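Local atomic coordinates of fiber protein 2 (Human adenovirus type 41, PDB entry 2BZV), a protein that forms the short spikes on the viral capsid, its trimeric knob, the domain described here, probably binding the host receptor CXCAR for attachment to cells. Residues A[92-95]-A[100-103]. Residues are numbered along the deposited sequence; the frame is centred on the assembly and turned at random.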
ATOM      1  N   TRP A  92       7.274 -20.244  -8.729  1.00  9.02           N
ATOM      2  CA  TRP A  92       6.216 -19.225  -8.917  1.00  8.63           C
ATOM      3  C   TRP A  92       4.874 -19.910  -8.729  1.00  8.05           C
ATOM      4  O   TRP A  92       4.375 -20.605  -9.635  1.00  8.77           O
ATOM      5  CB  TRP A  92       6.364 -18.629 -10.308  1.00  9.27           C
ATOM      6  CG  TRP A  92       5.449 -17.498 -10.650  1.00  8.85           C
ATOM      7  CD1 TRP A  92       4.540 -17.474 -11.668  1.00  9.28           C
ATOM      8  CD2 TRP A  92       5.387 -16.198 -10.027  1.00  8.88           C
ATOM      9  NE1 TRP A  92       3.903 -16.246 -11.712  1.00  9.18           N
ATOM     10  CE2 TRP A  92       4.407 -15.448 -10.716  1.00  8.68           C
ATOM     11  CE3 TRP A  92       6.054 -15.608  -8.945  1.00  8.87           C
ATOM     12  CZ2 TRP A  92       4.083 -14.136 -10.364  1.00  9.57           C
ATOM     13  CZ3 TRP A  92       5.729 -14.301  -8.591  1.00  9.68           C
ATOM     14  CH2 TRP A  92       4.756 -13.581  -9.300  1.00  9.85           C
ATOM     15  N   ARG A  93       4.324 -19.764  -7.520  1.00  7.79           N
ATOM     16  CA  ARG A  93       3.228 -20.609  -7.059  1.00  8.59           C
ATOM     17  C   ARG A  93       2.119 -19.798  -6.403  1.00  7.93           C
ATOM     18  O   ARG A  93       2.348 -18.757  -5.793  1.00  8.18           O
ATOM     19  CB  ARG A  93       3.736 -21.646  -6.040  1.00 10.19           C
ATOM     20  CG  ARG A  93       4.928 -22.447  -6.604  1.00 12.93           C
ATOM     21  CD  ARG A  93       5.318 -23.662  -5.794  1.00 15.38           C
ATOM     22  NE  ARG A  93       4.569 -24.816  -6.183  1.00 18.60           N
ATOM     23  CZ  ARG A  93       4.842 -25.780  -7.080  1.00 15.22           C
ATOM     24  NH1 ARG A  93       5.927 -25.886  -7.835  1.00 18.72           N
ATOM     25  NH2 ARG A  93       3.909 -26.675  -7.184  1.00 12.88           N
ATOM     26  N   TYR A  94       0.894 -20.299  -6.528  1.00  7.83           N
ATOM     27  CA  TYR A  94      -0.210 -19.812  -5.707  1.00  8.26           C
ATOM     28  C   TYR A  94       0.068 -20.244  -4.275  1.00  8.33           C
ATOM     29  O   TYR A  94       0.197 -21.433  -3.990  1.00  8.88           O
ATOM     30  CB  TYR A  94      -1.543 -20.402  -6.163  1.00  8.69           C
ATOM     31  CG  TYR A  94      -2.040 -19.866  -7.491  1.00  8.54           C
ATOM     32  CD1 TYR A  94      -2.342 -18.523  -7.650  1.00  9.44           C
ATOM     33  CD2 TYR A  94      -2.248 -20.725  -8.571  1.00  9.08           C
ATOM     34  CE1 TYR A  94      -2.814 -18.036  -8.862  1.00  9.85           C
ATOM     35  CE2 TYR A  94      -2.721 -20.259  -9.785  1.00  9.34           C
ATOM     36  CZ  TYR A  94      -2.993 -18.910  -9.927  1.00 10.30           C
ATOM     37  OH  TYR A  94      -3.460 -18.401 -11.118  1.00 10.95           O
ATOM     38  N   GLN A  95       0.162 -19.281  -3.359  1.00  8.67           N
ATOM     39  CA  GLN A  95       0.500 -19.617  -1.990  1.00  9.95           C
ATOM     40  C   GLN A  95      -0.546 -20.524  -1.346  1.00 10.26           C
ATOM     41  O   GLN A  95      -0.201 -21.416  -0.575  1.00 11.52           O
ATOM     42  CB  GLN A  95       0.709 -18.322  -1.205  1.00 10.94           C
ATOM     43  CG  GLN A  95       0.946 -18.546   0.258  1.00 12.80           C
ATOM     44  CD  GLN A  95      -0.335 -18.337   1.005  1.00 16.92           C
ATOM     45  OE1 GLN A  95      -1.052 -17.371   0.772  1.00 18.63           O
ATOM     46  NE2 GLN A  95      -0.642 -19.275   1.874  1.00 18.88           N
ATOM     47  N   VAL A 100       1.582 -24.441  -9.099  1.00  8.86           N
ATOM     48  CA  VAL A 100       2.197 -23.405  -9.917  1.00  9.57           C
ATOM     49  C   VAL A 100       1.143 -22.360 -10.307  1.00  8.78           C
ATOM     50  O   VAL A 100      -0.038 -22.660 -10.500  1.00  9.32           O
ATOM     51  CB  VAL A 100       2.882 -23.973 -11.177  1.00 10.48           C
ATOM     52  CG1 VAL A 100       4.091 -24.815 -10.794  1.00 12.60           C
ATOM     53  CG2 VAL A 100       1.899 -24.692 -12.104  1.00 12.51           C
ATOM     54  N   ALA A 101       1.590 -21.113 -10.431  1.00  8.92           N
ATOM     55  CA  ALA A 101       0.683 -19.991 -10.665  1.00  9.29           C
ATOM     56  C   ALA A 101       0.311 -19.878 -12.143  1.00  9.87           C
ATOM     57  O   ALA A 101       0.665 -18.924 -12.841  1.00 11.70           O
ATOM     58  CB  ALA A 101       1.314 -18.706 -10.143  1.00 10.22           C
ATOM     59  N   SER A 102      -0.430 -20.860 -12.633  1.00 10.76           N
ATOM     60  CA  SER A 102      -0.846 -20.894 -14.022  1.00 12.28           C
ATOM     61  C   SER A 102      -2.079 -20.024 -14.249  1.00 10.60           C
ATOM     62  O   SER A 102      -2.928 -19.835 -13.374  1.00 10.91           O
ATOM     63  CB  SER A 102      -1.170 -22.320 -14.470  1.00 13.91           C
ATOM     64  OG  SER A 102      -2.096 -22.890 -13.577  1.00 17.74           O
ATOM     65  N   ASN A 103      -2.181 -19.512 -15.470  1.00 10.41           N
ATOM     66  CA  ASN A 103      -3.363 -18.813 -15.961  1.00 11.00           C
ATOM     67  C   ASN A 103      -3.789 -17.674 -15.043  1.00 10.36           C
ATOM     68  O   ASN A 103      -4.985 -17.446 -14.817  1.00 11.38           O
ATOM     69  CB  ASN A 103      -4.500 -19.801 -16.195  1.00 12.24           C
ATOM     70  CG  ASN A 103      -4.111 -20.851 -17.225  1.00 14.99           C
ATOM     71  OD1 ASN A 103      -4.298 -22.050 -17.018  1.00 20.29           O
ATOM     72  ND2 ASN A 103      -3.538 -20.409 -18.338  1.00 15.40           N
TER
HETATM   73  O   HOH W   1       1.613 -16.362 -13.349  1.00 11.79           O
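The hydroxyl of Y94 donates a hydrogen bond to the backbone carbonyl of S102, OH to O 2.7 Å, approaching from above the carbonyl plane. The backbones are joined by A101 N to W92 O at 2.9 Å, nearly straight at 162°, part of the single bridge that pairs R93 with V100. A third link runs through water 1, which accepts from W92 NE1 in the plane of the indole (2.8 Å) and donates to A101 O. A101 sits between two aromatic faces: its CA lies over the Y94 ring, 3.8 Å from the centroid, and its CB over the five-membered ring of W92, 4.1 Å from that centroid, both CH-pi contacts. CG of W92 is anti to the backbone N (chi1 -175°), which swings the indole round until its five-membered ring faces the A101 methyl. V100 CG1 rests on one face of the R93 guanidinium, 3.6 Å from NH1, while this group bonds to the carbonyls of S90 and N98. Backbone bonds from R93 to W20 join strand 93-94 to strand 18-20. A101 centres an inverse gamma turn, closed by S102 N to V100 O; polar bonds and aromatic packing together probably fix this chain return.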